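Local coordinates for EvpC (Edwardsiella tarda, PDB 3EAA), which is an Hcp-family protein of the type VI secretion system, exported by that system and probably assembling as hexameric rings in its tube, at the interface of chains A and B. Coordinates in Å, arbitrary orientation; residue numbers count along the deposited sequence, not the author numbering. Chains: chain A/B, EvpC.

Contact 1: the interface of chains A and B. Residues chain A 2-3, 28-29; chain B 114-117.
The loop of chain B that follows strand 105-113 in this Hcp-family fold threads between two stretches of chain A: the N-terminal residues leading into strand 4-9, and the loop that follows strand 25-27. What meets here is main chain against main chain. The side chains of A:Phe3, B:Ala115 and B:Thr116 are incompletely modelled, so they cannot be assigned a part in the contact. A:Leu28 offers its backbone carbonyl instead of its isobutyl group: CG is swung to the side of its own backbone N (chi1 -44°), and both methyls point away from the chain B loop. The carbonyl points toward the B:Thr116 backbone, with A:Leu28 O 3.5 Å from B:Thr116 N. One residue on, the A:Gly29 methylene CA faces the carbonyl oxygen of B:Gly114. On the other flank the carbonyls A:Phe3 O and B:Thr116 O are 3.0 Å apart; as both can only accept, this is a clash, and at this resolution it says more about the model than about binding. Further toward the terminus, A:Ala2 O stands 3.8 Å from B:Thr116 O and 4.2 Å from the B:Gly117 CA.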
loop_
_atom_site.group_PDB
_atom_site.type_symbol
_atom_site.label_atom_id
_atom_site.label_comp_id
_atom_site.label_asym_id
_atom_site.label_seq_id
_atom_site.Cartn_x
_atom_site.Cartn_y
_atom_site.Cartn_z
ATOM N N ALA A 2 9.830 28.904 -6.110
ATOM C CA ALA A 2 9.475 28.858 -4.697
ATOM C C ALA A 2 10.277 27.807 -3.942
ATOM O O ALA A 2 10.525 26.719 -4.455
ATOM C CB ALA A 2 7.975 28.611 -4.523
ATOM N N PHE A 3 10.697 28.149 -2.729
ATOM C CA PHE A 3 11.403 27.210 -1.866
ATOM C C PHE A 3 12.545 26.473 -2.571
ATOM O O PHE A 3 12.593 25.240 -2.558
ATOM C CB PHE A 3 10.420 26.201 -1.255
ATOM N N LEU A 28 16.352 19.202 -4.233
ATOM C CA LEU A 28 14.897 19.258 -4.299
ATOM C C LEU A 28 14.236 19.193 -2.919
ATOM O O LEU A 28 13.665 20.177 -2.451
ATOM C CB LEU A 28 14.397 18.120 -5.163
ATOM C CG LEU A 28 15.287 18.048 -6.395
ATOM C CD1 LEU A 28 14.976 16.814 -7.232
ATOM C CD2 LEU A 28 15.109 19.333 -7.190
ATOM N N GLY A 29 14.318 18.041 -2.265
ATOM C CA GLY A 29 13.689 17.880 -0.970
ATOM C C GLY A 29 14.685 17.582 0.128
ATOM O O GLY A 29 15.765 17.081 -0.143
ATOM N N GLY B 114 10.489 19.301 2.717
ATOM C CA GLY B 114 10.274 20.304 1.692
ATOM C C GLY B 114 10.037 19.746 0.304
ATOM O O GLY B 114 10.912 19.094 -0.265
ATOM N N ALA B 115 8.850 20.025 -0.236
ATOM C CA ALA B 115 8.437 19.561 -1.552
ATOM C C ALA B 115 9.476 19.745 -2.645
ATOM O O ALA B 115 9.624 18.888 -3.518
ATOM N N THR B 116 10.186 20.868 -2.604
ATOM C CA THR B 116 11.305 21.096 -3.501
ATOM C C THR B 116 11.124 22.208 -4.511
ATOM O O THR B 116 11.925 23.150 -4.561
ATOM N N GLY B 117 10.077 22.084 -5.323
ATOM C CA GLY B 117 9.782 23.050 -6.362
ATOM C C GLY B 117 8.377 22.872 -6.906
ATOM O O GLY B 117 8.186 22.303 -7.984
#

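Contact 2: the interface of chains A and B. Residues chain A 32-36, 54, 135; chain B 73-75, 107-111.
A:Trp32 and B:Tyr110 reach out from neighbouring strands, both with CG anti to the backbone N (chi1 169° for A:Trp32); their side chains cross at about a right angle and the ring planes are inclined by 57°. The CD2-CE2 edge of the tyrosine is turned to the benzo part of the indole, where CZ3 and CE3 take the contact; A:Trp32 CE3 lies in the tyrosine plane. The six-membered rings pack edge-to-face with centroids 5.5 Å apart. At the base of both side chains, strand 32-36 of chain A pairs antiparallel with strand 105-113 of chain B, carrying the sheet across the interface. A:Ala34 N gives a nearly straight bond to B:Tyr110 O at 2.7 Å, and B:Tyr110 N returns one to A:Ala34 O. The B:Gln111 side chain, bent at chi2, lays its carboxamide alongside A:Gly33, with CD 3.8 Å from the A:Gly33 CA. B:Ala74 brings its methyl CB to 3.8 Å from the A:Gly35 CA, while B:Val75 CG1 crosses obliquely to the selenomethionine A:Met54 and touches its methyl CE at 4.0 Å. At the far end of the strand A:Asn36 takes the crowded rotamer, CG between backbone N and carbonyl carbon (chi1 57°), which turns its amide to the last turn of helix 67-76. There A:Asn36 ND2 meets a lone pair of B:Ala74 O at 2.7 Å, the acceptor almost in the amide plane, and reaches more weakly to B:Val107 O, 2.9 Å from the same nitrogen.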
loop_
_atom_site.group_PDB
_atom_site.type_symbol
_atom_site.label_atom_id
_atom_site.label_comp_id
_atom_site.label_asym_id
_atom_site.label_seq_id
_atom_site.Cartn_x
_atom_site.Cartn_y
_atom_site.Cartn_z
ATOM N N TRP A 32 13.523 16.113 7.452
ATOM C CA TRP A 32 14.343 16.093 8.656
ATOM C C TRP A 32 13.436 16.128 9.867
ATOM O O TRP A 32 12.338 16.675 9.815
ATOM C CB TRP A 32 15.272 17.306 8.704
ATOM C CG TRP A 32 15.931 17.472 10.040
ATOM C CD1 TRP A 32 17.111 16.920 10.439
ATOM C CD2 TRP A 32 15.446 18.234 11.157
ATOM N NE1 TRP A 32 17.396 17.294 11.732
ATOM C CE2 TRP A 32 16.390 18.099 12.193
ATOM C CE3 TRP A 32 14.312 19.018 11.378
ATOM C CZ2 TRP A 32 16.233 18.716 13.431
ATOM C CZ3 TRP A 32 14.161 19.634 12.614
ATOM C CH2 TRP A 32 15.115 19.475 13.623
ATOM N N GLY A 33 13.899 15.562 10.968
ATOM C CA GLY A 33 13.037 15.421 12.119
ATOM C C GLY A 33 13.755 15.252 13.438
ATOM O O GLY A 33 14.903 14.796 13.507
ATOM N N ALA A 34 13.055 15.628 14.496
ATOM C CA ALA A 34 13.562 15.464 15.836
ATOM C C ALA A 34 12.367 15.295 16.750
ATOM O O ALA A 34 11.230 15.523 16.346
ATOM C CB ALA A 34 14.370 16.673 16.232
ATOM N N GLY A 35 12.622 14.890 17.980
ATOM C CA GLY A 35 11.558 14.728 18.943
ATOM C C GLY A 35 12.040 13.823 20.048
ATOM O O GLY A 35 12.999 13.078 19.861
ATOM N N ASN A 36 11.385 13.892 21.198
ATOM C CA ASN A 36 11.816 13.119 22.347
ATOM C C ASN A 36 10.936 11.895 22.592
ATOM O O ASN A 36 10.030 11.601 21.814
ATOM C CB ASN A 36 11.895 14.008 23.585
ATOM C CG ASN A 36 10.598 14.683 23.893
ATOM O OD1 ASN A 36 9.694 14.082 24.466
ATOM N ND2 ASN A 36 10.496 15.948 23.524
HETATM N N MSE A 54 17.141 12.926 17.379
HETATM C CA MSE A 54 17.204 13.501 16.069
HETATM C C MSE A 54 17.383 12.533 14.944
HETATM O O MSE A 54 17.938 11.496 15.084
HETATM C CB MSE A 54 18.211 14.629 16.033
HETATM C CG MSE A 54 18.230 15.426 17.205
HETATM SE SE MSE A 54 20.137 16.657 17.289
HETATM C CE MSE A 54 18.295 17.517 16.304
ATOM N N TRP A 135 18.790 25.614 13.749
ATOM C CA TRP A 135 17.633 25.912 12.896
ATOM C C TRP A 135 17.720 27.226 12.116
ATOM O O TRP A 135 17.921 27.210 10.907
ATOM C CB TRP A 135 16.300 25.878 13.652
ATOM C CG TRP A 135 16.261 25.101 14.920
ATOM C CD1 TRP A 135 15.751 25.528 16.109
ATOM C CD2 TRP A 135 16.729 23.768 15.136
ATOM N NE1 TRP A 135 15.877 24.547 17.055
ATOM C CE2 TRP A 135 16.471 23.461 16.490
ATOM C CE3 TRP A 135 17.337 22.812 14.327
ATOM C CZ2 TRP A 135 16.807 22.226 17.048
ATOM C CZ3 TRP A 135 17.669 21.581 14.889
ATOM C CH2 TRP A 135 17.401 21.304 16.237
ATOM N N ALA B 73 11.785 23.036 21.189
ATOM C CA ALA B 73 10.933 22.409 22.177
ATOM C C ALA B 73 11.154 20.898 22.146
ATOM O O ALA B 73 11.389 20.268 23.179
ATOM C CB ALA B 73 9.475 22.761 21.936
ATOM N N ALA B 74 11.100 20.325 20.950
ATOM C CA ALA B 74 11.318 18.895 20.794
ATOM C C ALA B 74 12.504 18.402 21.634
ATOM O O ALA B 74 12.312 17.744 22.657
ATOM C CB ALA B 74 11.516 18.547 19.340
ATOM N N VAL B 75 13.721 18.722 21.200
ATOM C CA VAL B 75 14.936 18.206 21.828
ATOM C C VAL B 75 15.136 18.723 23.236
ATOM O O VAL B 75 16.005 18.254 23.963
ATOM C CB VAL B 75 16.180 18.617 21.044
ATOM C CG1 VAL B 75 16.197 17.961 19.674
ATOM C CG2 VAL B 75 16.255 20.142 20.928
ATOM N N VAL B 107 6.148 19.102 23.187
ATOM C CA VAL B 107 6.343 18.638 21.821
ATOM C C VAL B 107 7.086 17.302 21.857
ATOM O O VAL B 107 8.239 17.238 22.283
ATOM C CB VAL B 107 7.144 19.643 20.962
ATOM C CG1 VAL B 107 7.381 19.059 19.583
ATOM C CG2 VAL B 107 6.428 20.980 20.867
ATOM N N SER B 108 6.423 16.235 21.424
ATOM C CA SER B 108 7.015 14.903 21.489
ATOM C C SER B 108 7.799 14.595 20.221
ATOM O O SER B 108 8.691 13.753 20.208
ATOM C CB SER B 108 5.936 13.841 21.716
ATOM O OG SER B 108 4.837 14.021 20.835
ATOM N N SER B 109 7.453 15.281 19.146
ATOM C CA SER B 109 8.186 15.134 17.908
ATOM C C SER B 109 7.946 16.334 17.020
ATOM O O SER B 109 6.885 16.962 17.038
ATOM C CB SER B 109 7.783 13.864 17.170
ATOM O OG SER B 109 6.702 14.113 16.285
ATOM N N TYR B 110 8.971 16.658 16.261
ATOM C CA TYR B 110 8.881 17.688 15.274
ATOM C C TYR B 110 9.470 17.074 14.027
ATOM O O TYR B 110 10.544 16.473 14.073
ATOM C CB TYR B 110 9.711 18.889 15.697
ATOM C CG TYR B 110 9.974 19.839 14.559
ATOM C CD1 TYR B 110 9.180 20.959 14.374
ATOM C CD2 TYR B 110 10.994 19.604 13.653
ATOM C CE1 TYR B 110 9.406 21.821 13.335
ATOM C CE2 TYR B 110 11.217 20.454 12.613
ATOM C CZ TYR B 110 10.423 21.565 12.458
ATOM O OH TYR B 110 10.639 22.427 11.412
ATOM N N GLN B 111 8.758 17.194 12.916
ATOM C CA GLN B 111 9.280 16.704 11.648
ATOM C C GLN B 111 9.258 17.821 10.636
ATOM O O GLN B 111 8.411 18.717 10.710
ATOM C CB GLN B 111 8.472 15.511 11.127
ATOM C CG GLN B 111 8.659 14.221 11.898
ATOM C CD GLN B 111 9.880 13.447 11.455
ATOM O OE1 GLN B 111 10.236 13.445 10.275
ATOM N NE2 GLN B 111 10.533 12.779 12.402
#

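Contact 3: the interface of chains A and B. Residues chain A 135-137, 150-151, 153; chain B 65, 68-69, 71-72.
Helix 67-76 of chain B, with B:Cys65 just ahead of it, lies against two loops of chain A: residues 135-137, which follow strand 132-134, and residues 150-153, which run up to strand 154-156. The A:Trp135 indole is sandwiched: B:Ala71 CB sits over one face, 3.3 Å from the centroid of the five-membered ring, and a carbonyl of its own chain, A:Glu153 O, lies over the other. The indole N-H meets the B:Ser72 hydroxyl, A:Trp135 NE1 to B:Ser72 OG 3.0 Å, with the oxygen in the ring plane, which should fix the indole's turn. That hydroxyl, anti to its own carbonyl carbon, stands 2.8 Å from A:Glu153 OE1, which it meets from above the carboxylate plane; B:Val68 O may share its proton. B:Lys69, bent at chi2, chi3 and chi4, curls round to form a salt bridge, its NZ 2.8 Å from A:Glu153 OE1 on the syn lone pair. With B:Ser72, where its proton points that way, it grips OE1, which would tend to favour the ionised glutamate. B:Val68 loses more surface to the partner than any other residue of this site: CG1 comes in at the indole edge, and CG2 rests 3.7 Å from A:Tyr137 CB. The rim of one face of the A:Tyr137 ring lies against the B:Cys65 backbone, CE2 3.7 Å from the B:Cys65 CA. In the fold, helix 67-76, the subunit's one alpha-helix, packs against loops late in the neighbour's chain, between its closing strands.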
loop_
_atom_site.group_PDB
_atom_site.type_symbol
_atom_site.label_atom_id
_atom_site.label_comp_id
_atom_site.label_asym_id
_atom_site.label_seq_id
_atom_site.Cartn_x
_atom_site.Cartn_y
_atom_site.Cartn_z
ATOM N N TRP A 135 18.790 25.614 13.749
ATOM C CA TRP A 135 17.633 25.912 12.896
ATOM C C TRP A 135 17.720 27.226 12.116
ATOM O O TRP A 135 17.921 27.210 10.907
ATOM C CB TRP A 135 16.300 25.878 13.652
ATOM C CG TRP A 135 16.261 25.101 14.920
ATOM C CD1 TRP A 135 15.751 25.528 16.109
ATOM C CD2 TRP A 135 16.729 23.768 15.136
ATOM N NE1 TRP A 135 15.877 24.547 17.055
ATOM C CE2 TRP A 135 16.471 23.461 16.490
ATOM C CE3 TRP A 135 17.337 22.812 14.327
ATOM C CZ2 TRP A 135 16.807 22.226 17.048
ATOM C CZ3 TRP A 135 17.669 21.581 14.889
ATOM C CH2 TRP A 135 17.401 21.304 16.237
ATOM N N GLU A 136 17.530 28.352 12.799
ATOM C CA GLU A 136 17.497 29.668 12.139
ATOM C C GLU A 136 16.410 29.799 11.077
ATOM O O GLU A 136 16.424 29.115 10.050
ATOM C CB GLU A 136 18.839 30.011 11.500
ATOM C CG GLU A 136 20.003 30.140 12.448
ATOM C CD GLU A 136 21.208 30.754 11.770
ATOM O OE1 GLU A 136 21.027 31.363 10.697
ATOM O OE2 GLU A 136 22.330 30.639 12.304
ATOM N N TYR A 137 15.482 30.709 11.330
ATOM C CA TYR A 137 14.406 31.021 10.406
ATOM C C TYR A 137 14.314 32.538 10.231
ATOM O O TYR A 137 14.674 33.298 11.130
ATOM C CB TYR A 137 13.088 30.511 10.976
ATOM C CG TYR A 137 11.851 30.972 10.225
ATOM C CD1 TYR A 137 11.396 30.269 9.119
ATOM C CD2 TYR A 137 11.131 32.093 10.632
ATOM C CE1 TYR A 137 10.272 30.666 8.430
ATOM C CE2 TYR A 137 10.001 32.501 9.946
ATOM C CZ TYR A 137 9.572 31.779 8.841
ATOM O OH TYR A 137 8.447 32.157 8.130
ATOM N N ILE A 150 14.928 34.848 13.375
ATOM C CA ILE A 150 14.414 34.203 14.578
ATOM C C ILE A 150 15.448 33.326 15.272
ATOM O O ILE A 150 15.754 32.223 14.812
ATOM C CB ILE A 150 13.134 33.394 14.308
ATOM C CG1 ILE A 150 12.066 34.293 13.678
ATOM C CG2 ILE A 150 12.613 32.772 15.604
ATOM C CD1 ILE A 150 11.937 35.659 14.330
ATOM N N GLY A 151 15.944 33.852 16.395
ATOM C CA GLY A 151 17.019 33.276 17.213
ATOM C C GLY A 151 17.505 31.893 16.787
ATOM O O GLY A 151 16.817 30.891 16.991
ATOM N N GLU A 153 18.830 28.582 17.021
ATOM C CA GLU A 153 18.928 27.614 18.099
ATOM C C GLU A 153 19.273 26.252 17.517
ATOM O O GLU A 153 19.385 26.104 16.298
ATOM C CB GLU A 153 17.631 27.568 18.906
ATOM C CG GLU A 153 17.471 28.754 19.839
ATOM C CD GLU A 153 16.028 29.119 20.089
ATOM O OE1 GLU A 153 15.254 28.245 20.537
ATOM O OE2 GLU A 153 15.670 30.290 19.844
ATOM N N CYS B 65 7.249 31.419 12.081
ATOM C CA CYS B 65 8.128 31.996 13.071
ATOM C C CYS B 65 8.158 31.117 14.306
ATOM O O CYS B 65 8.948 31.344 15.219
ATOM C CB CYS B 65 7.594 33.367 13.454
ATOM S SG CYS B 65 5.839 33.322 13.805
ATOM N N VAL B 68 11.253 27.422 14.766
ATOM C CA VAL B 68 12.474 27.290 15.549
ATOM C C VAL B 68 12.180 26.921 16.995
ATOM O O VAL B 68 12.860 26.078 17.577
ATOM C CB VAL B 68 13.341 28.547 15.482
ATOM C CG1 VAL B 68 14.488 28.443 16.470
ATOM C CG2 VAL B 68 13.879 28.730 14.078
ATOM N N LYS B 69 11.150 27.530 17.566
ATOM C CA LYS B 69 10.789 27.262 18.953
ATOM C C LYS B 69 10.224 25.854 19.064
ATOM O O LYS B 69 10.440 25.150 20.048
ATOM C CB LYS B 69 9.763 28.281 19.428
ATOM C CG LYS B 69 10.041 29.709 18.939
ATOM C CD LYS B 69 10.667 30.597 20.023
ATOM C CE LYS B 69 12.177 30.773 19.890
ATOM N NZ LYS B 69 12.948 29.785 20.683
ATOM N N ALA B 71 11.045 23.470 17.051
ATOM C CA ALA B 71 12.211 22.619 16.864
ATOM C C ALA B 71 12.927 22.450 18.192
ATOM O O ALA B 71 13.215 21.337 18.612
ATOM C CB ALA B 71 13.136 23.203 15.826
ATOM N N SER B 72 13.193 23.560 18.865
ATOM C CA SER B 72 13.904 23.513 20.130
ATOM C C SER B 72 13.086 22.780 21.182
ATOM O O SER B 72 13.613 21.998 21.972
ATOM C CB SER B 72 14.195 24.929 20.606
ATOM O OG SER B 72 14.734 25.704 19.557
#

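Contact 2 and contact 3 lie side by side, their C-alpha centres about 12 Å apart, and share A:Trp135; helix 67-76 of chain B serves both, its early turns in contact 3 and its end in contact 2. Contact 1 stands about 21 Å from contact 2 and 20 Å from contact 3, yet it is linked to contact 2 through chain B, whose strand 105-113 runs straight on into the loop 114-117. Each chain offers different elements to its partner, with no exact two-fold, a head-to-tail pairing that suits closure of the six-copy deposited assembly into a ring, as expected for an Hcp.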